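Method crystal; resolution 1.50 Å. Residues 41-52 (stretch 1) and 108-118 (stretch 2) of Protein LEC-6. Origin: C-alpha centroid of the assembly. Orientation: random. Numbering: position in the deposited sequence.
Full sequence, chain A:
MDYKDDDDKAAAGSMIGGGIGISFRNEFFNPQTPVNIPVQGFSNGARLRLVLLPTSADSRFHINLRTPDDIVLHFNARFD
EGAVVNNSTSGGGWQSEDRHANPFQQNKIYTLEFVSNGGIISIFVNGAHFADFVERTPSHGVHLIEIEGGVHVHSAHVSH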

# COMPACT_ATOMS: atom_id res chain seq x y z
N GLY A 41 -7.61 -8.07 -2.63
CA GLY A 41 -9.02 -8.33 -2.43
C GLY A 41 -9.78 -7.01 -2.21
O GLY A 41 -9.21 -5.91 -1.96
N PHE A 42 -11.11 -7.10 -2.27
CA PHE A 42 -11.90 -5.91 -1.98
C PHE A 42 -13.21 -6.36 -1.32
O PHE A 42 -14.30 -6.32 -1.90
N SER A 43 -13.10 -6.83 -0.08
CA SER A 43 -14.27 -7.38 0.60
C SER A 43 -14.11 -7.10 2.10
O SER A 43 -13.14 -6.40 2.52
N ASN A 44 -15.00 -7.67 2.91
CA ASN A 44 -14.87 -7.55 4.39
C ASN A 44 -14.64 -6.13 4.88
O ASN A 44 -13.85 -5.85 5.78
N GLY A 45 -15.36 -5.22 4.26
CA GLY A 45 -15.38 -3.83 4.67
C GLY A 45 -14.36 -2.96 3.99
O GLY A 45 -14.24 -1.77 4.36
N ALA A 46 -13.67 -3.49 2.99
CA ALA A 46 -12.69 -2.65 2.22
C ALA A 46 -13.37 -1.38 1.69
O ALA A 46 -14.55 -1.45 1.23
N ARG A 47 -12.63 -0.26 1.67
CA ARG A 47 -13.14 0.99 1.18
C ARG A 47 -12.13 1.55 0.19
O ARG A 47 -10.98 1.73 0.56
N LEU A 48 -12.60 1.99 -0.98
CA LEU A 48 -11.79 2.69 -1.94
C LEU A 48 -12.34 4.13 -2.02
O LEU A 48 -13.53 4.29 -2.29
N ARG A 49 -11.49 5.13 -1.78
CA ARG A 49 -11.88 6.53 -1.84
C ARG A 49 -11.09 7.18 -2.96
O ARG A 49 -9.82 7.13 -2.93
N LEU A 50 -11.80 7.82 -3.90
CA LEU A 50 -11.17 8.51 -5.02
C LEU A 50 -11.56 9.95 -4.98
O LEU A 50 -12.74 10.24 -4.72
N VAL A 51 -10.61 10.85 -5.24
CA VAL A 51 -11.06 12.26 -5.46
C VAL A 51 -10.80 12.45 -6.94
O VAL A 51 -9.66 12.21 -7.41
N LEU A 52 -11.85 12.79 -7.66
CA LEU A 52 -11.83 12.76 -9.14
C LEU A 52 -12.40 14.02 -9.74
O LEU A 52 -13.19 14.73 -9.13
N LYS A 108 -16.16 19.39 -12.39
CA LYS A 108 -16.35 19.56 -10.91
C LYS A 108 -15.62 18.44 -10.17
O LYS A 108 -15.30 17.44 -10.75
N ILE A 109 -15.29 18.66 -8.89
CA ILE A 109 -14.53 17.71 -8.11
C ILE A 109 -15.48 16.86 -7.28
O ILE A 109 -16.42 17.39 -6.67
N TYR A 110 -15.22 15.54 -7.23
CA TYR A 110 -16.07 14.63 -6.44
C TYR A 110 -15.20 13.69 -5.64
O TYR A 110 -14.16 13.19 -6.11
N THR A 111 -15.68 13.37 -4.44
CA THR A 111 -15.15 12.30 -3.67
C THR A 111 -16.06 11.09 -3.85
O THR A 111 -17.24 11.13 -3.50
N LEU A 112 -15.51 10.06 -4.45
CA LEU A 112 -16.30 8.82 -4.80
C LEU A 112 -15.76 7.68 -4.02
O LEU A 112 -14.55 7.42 -4.02
N GLU A 113 -16.64 7.04 -3.26
CA GLU A 113 -16.18 5.92 -2.42
C GLU A 113 -16.97 4.67 -2.71
O GLU A 113 -18.17 4.72 -2.92
N PHE A 114 -16.28 3.53 -2.68
CA PHE A 114 -16.90 2.22 -2.79
C PHE A 114 -16.57 1.49 -1.47
O PHE A 114 -15.43 1.52 -0.99
N VAL A 115 -17.56 0.79 -0.94
CA VAL A 115 -17.37 0.06 0.34
C VAL A 115 -17.95 -1.33 0.12
O VAL A 115 -19.12 -1.46 -0.26
N SER A 116 -17.15 -2.37 0.34
CA SER A 116 -17.61 -3.74 0.03
C SER A 116 -17.76 -4.58 1.25
O SER A 116 -16.79 -4.79 1.98
N ASN A 117 -18.95 -5.10 1.46
CA ASN A 117 -19.19 -5.99 2.60
C ASN A 117 -20.44 -6.80 2.39
O ASN A 117 -21.47 -6.24 1.89
N GLY A 118 -20.31 -8.09 2.68
CA GLY A 118 -21.46 -9.02 2.67
C GLY A 118 -22.09 -9.09 1.30
O GLY A 118 -23.32 -9.30 1.17

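The strand that includes Arg 47 to Leu 52 and strand 110-117 run antiparallel, their N-to-C directions 162° apart and their axes approaching to 4.6 Å, so the N and O of alternate residues are satisfied across the pair, while those of the residues between them make no hydrogen bond to the partner. Three residue pairs close complete two-bond rings. Leu 48 N donates to Phe 114 O at 2.9 Å and Phe 114 N to Leu 48 O at 2.9 Å; Leu 50 N to Leu 112 O and Leu 112 N to Leu 50 O are both 2.8 Å; Leu 52 N to Tyr 110 O is 2.8 Å, and Tyr 110 N to Leu 52 O is 2.9 Å. All six N-H...O angles lie between 161° and 168°, close to linear. Several of these carbonyls also receive a CA-H...O contact, the shortest being Glu 113 CA to Leu 48 O at 3.1 Å.

The pairing changes character near the type I' turn from Ser 43 to Ala 46. Ser 116 N donates to Ala 46 O at 2.9 Å (163°), but Ser 116 O accepts from Gly 45 N at 2.7 Å with a more bent angle of 141°. Ala 46 N is instead satisfied inside its own stretch, by Ser 43 O at 3.0 Å. The Ser 116 side chain, chi1 t, donates through OG to Phe 42 O at 2.9 Å and so fastens the segment preceding the turn. Water 1 links the turn to the residue just past the other strand, accepting from Asn 44 N at 2.9 Å and from Gly 118 N at 3.0 Å.

Side chains alternate between the two faces of the sheet. Leu 48, Leu 50, Leu 52, Tyr 110, Leu 112, Phe 114 and Ser 116 share one face, where all are buried. Leu 48 and Leu 112 have chi1 t and chi2 p, whereas Leu 50 and Leu 52 have chi1 m and chi2 t. Leu 52 CD1 meets Leu 112 CD2 at 3.7 Å. Phe 114, chi1 m, lies 3.9 Å from Leu 48 CD2 through its CD1, and its ring edge receives Leu 50 CD1 at 4.2 Å from CE1. Phe 42, chi1 t, leaves its backbone sideways, but the end of its ring comes nearer to the partner strand: CZ lies 4.1 Å from Phe 114 CB and 3.5 Å from Phe 114 O, which sits at the ring edge. Tyr 110, chi1 m, leads its end away, and its OH is hydrogen-bonded elsewhere in the structure.

The other face carries Arg 47, Arg 49, Val 51, Thr 111, Glu 113 and Val 115, all partly exposed. Here Arg 47 NH1 donates to Glu 113 OE1 at 2.9 Å (144°), a hydrogen-bonded salt bridge made at the guanidinium edge. One face of that guanidinium covers Val 115, with CZ to CG2 at 3.4 Å. Arg 49 NE stays 4.4 Å from Glu 113 OE1, beyond a salt bridge, while Arg 49 CG packs on Glu 113 CG at 3.8 Å. Farther along, Val 51, chi1 t, sets CG1 3.7 Å from Ile 109 CG2.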

# COMPACT_ATOMS: atom_id res chain seq x y z
CB PHE A 42 -12.15 -5.10 -3.27
CG PHE A 42 -12.68 -3.72 -2.97
CD1 PHE A 42 -11.80 -2.77 -2.43
CD2 PHE A 42 -14.03 -3.39 -3.16
CE1 PHE A 42 -12.23 -1.49 -2.06
CE2 PHE A 42 -14.48 -2.09 -2.81
CZ PHE A 42 -13.58 -1.17 -2.25
CB SER A 43 -14.39 -8.89 0.32
OG SER A 43 -13.27 -9.57 0.94
CB ASN A 44 -13.74 -8.45 4.90
CG ASN A 44 -14.16 -9.89 4.97
OD1 ASN A 44 -15.22 -10.27 5.54
ND2 ASN A 44 -13.35 -10.70 4.42
CB ALA A 46 -12.13 -3.47 1.05
CB ARG A 47 -13.37 2.00 2.32
CG ARG A 47 -13.80 3.38 1.86
CD ARG A 47 -14.04 4.35 3.01
NE ARG A 47 -15.05 3.85 3.93
CZ ARG A 47 -16.31 4.30 3.92
NH1 ARG A 47 -16.68 5.29 3.06
NH2 ARG A 47 -17.15 3.75 4.76
CB LEU A 48 -11.97 2.02 -3.33
CG LEU A 48 -11.39 2.85 -4.52
CD1 LEU A 48 -9.86 3.00 -4.40
CD2 LEU A 48 -11.78 2.11 -5.84
CB ARG A 49 -11.61 7.25 -0.53
CG ARG A 49 -11.98 8.73 -0.63
CD ARG A 49 -12.17 9.43 0.74
NE ARG A 49 -11.08 9.06 1.63
CZ ARG A 49 -9.82 9.50 1.48
NH1 ARG A 49 -9.53 10.34 0.50
NH2 ARG A 49 -8.87 9.08 2.30
CB LEU A 50 -11.71 7.89 -6.31
CG LEU A 50 -11.38 6.42 -6.50
CD1 LEU A 50 -12.16 5.94 -7.73
CD2 LEU A 50 -9.89 6.21 -6.72
CB VAL A 51 -10.23 13.24 -4.63
CG1 VAL A 51 -10.61 14.70 -5.02
CG2 VAL A 51 -10.53 13.00 -3.14
CB LEU A 52 -12.74 11.59 -9.64
CG LEU A 52 -12.65 10.19 -9.17
CD1 LEU A 52 -13.81 9.39 -9.70
CD2 LEU A 52 -11.30 9.67 -9.70
CB LYS A 108 -17.87 19.62 -10.53
CG LYS A 108 -18.71 20.73 -11.17
CD LYS A 108 -18.13 22.07 -10.80
CE LYS A 108 -19.07 23.25 -11.08
NZ LYS A 108 -18.44 24.55 -10.65
CB ILE A 109 -13.53 18.42 -7.16
CG1 ILE A 109 -12.63 19.37 -7.94
CG2 ILE A 109 -12.69 17.37 -6.41
CD1 ILE A 109 -11.89 20.40 -7.12
CB TYR A 110 -16.94 13.74 -7.39
CG TYR A 110 -17.89 14.62 -8.16
CD1 TYR A 110 -19.12 14.96 -7.64
CD2 TYR A 110 -17.54 15.15 -9.42
CE1 TYR A 110 -19.97 15.82 -8.28
CE2 TYR A 110 -18.39 16.00 -10.09
CZ TYR A 110 -19.60 16.37 -9.51
OH TYR A 110 -20.45 17.22 -10.16
CB THR A 111 -15.01 12.69 -2.20
OG1 THR A 111 -14.03 13.72 -2.06
CG2 THR A 111 -14.59 11.45 -1.34
CB LEU A 112 -16.16 8.55 -6.32
CG LEU A 112 -16.73 7.23 -6.85
CD1 LEU A 112 -18.24 7.29 -6.68
CD2 LEU A 112 -16.33 7.04 -8.36
CB GLU A 113 -16.33 6.29 -0.95
CG GLU A 113 -15.54 7.52 -0.61
CD GLU A 113 -15.84 7.94 0.81
OE1 GLU A 113 -15.19 7.38 1.76
OE2 GLU A 113 -16.79 8.79 1.01
CB PHE A 114 -16.22 1.44 -3.92
CG PHE A 114 -16.36 2.08 -5.30
CD1 PHE A 114 -15.51 3.12 -5.70
CD2 PHE A 114 -17.44 1.73 -6.15
CE1 PHE A 114 -15.69 3.77 -6.97
CE2 PHE A 114 -17.58 2.32 -7.43
CZ PHE A 114 -16.70 3.34 -7.83
CB VAL A 115 -18.10 0.70 1.53
CG1 VAL A 115 -17.71 -0.05 2.85
CG2 VAL A 115 -17.72 2.18 1.61
CB SER A 116 -16.54 -4.42 -0.82
OG SER A 116 -16.99 -5.73 -1.12
CB ASN A 117 -19.38 -5.22 3.85
CG ASN A 117 -18.85 -5.99 5.07
OD1 ASN A 117 -18.73 -7.25 5.11
ND2 ASN A 117 -18.45 -5.20 6.04
O HOH W 1 -17.45 -9.14 2.75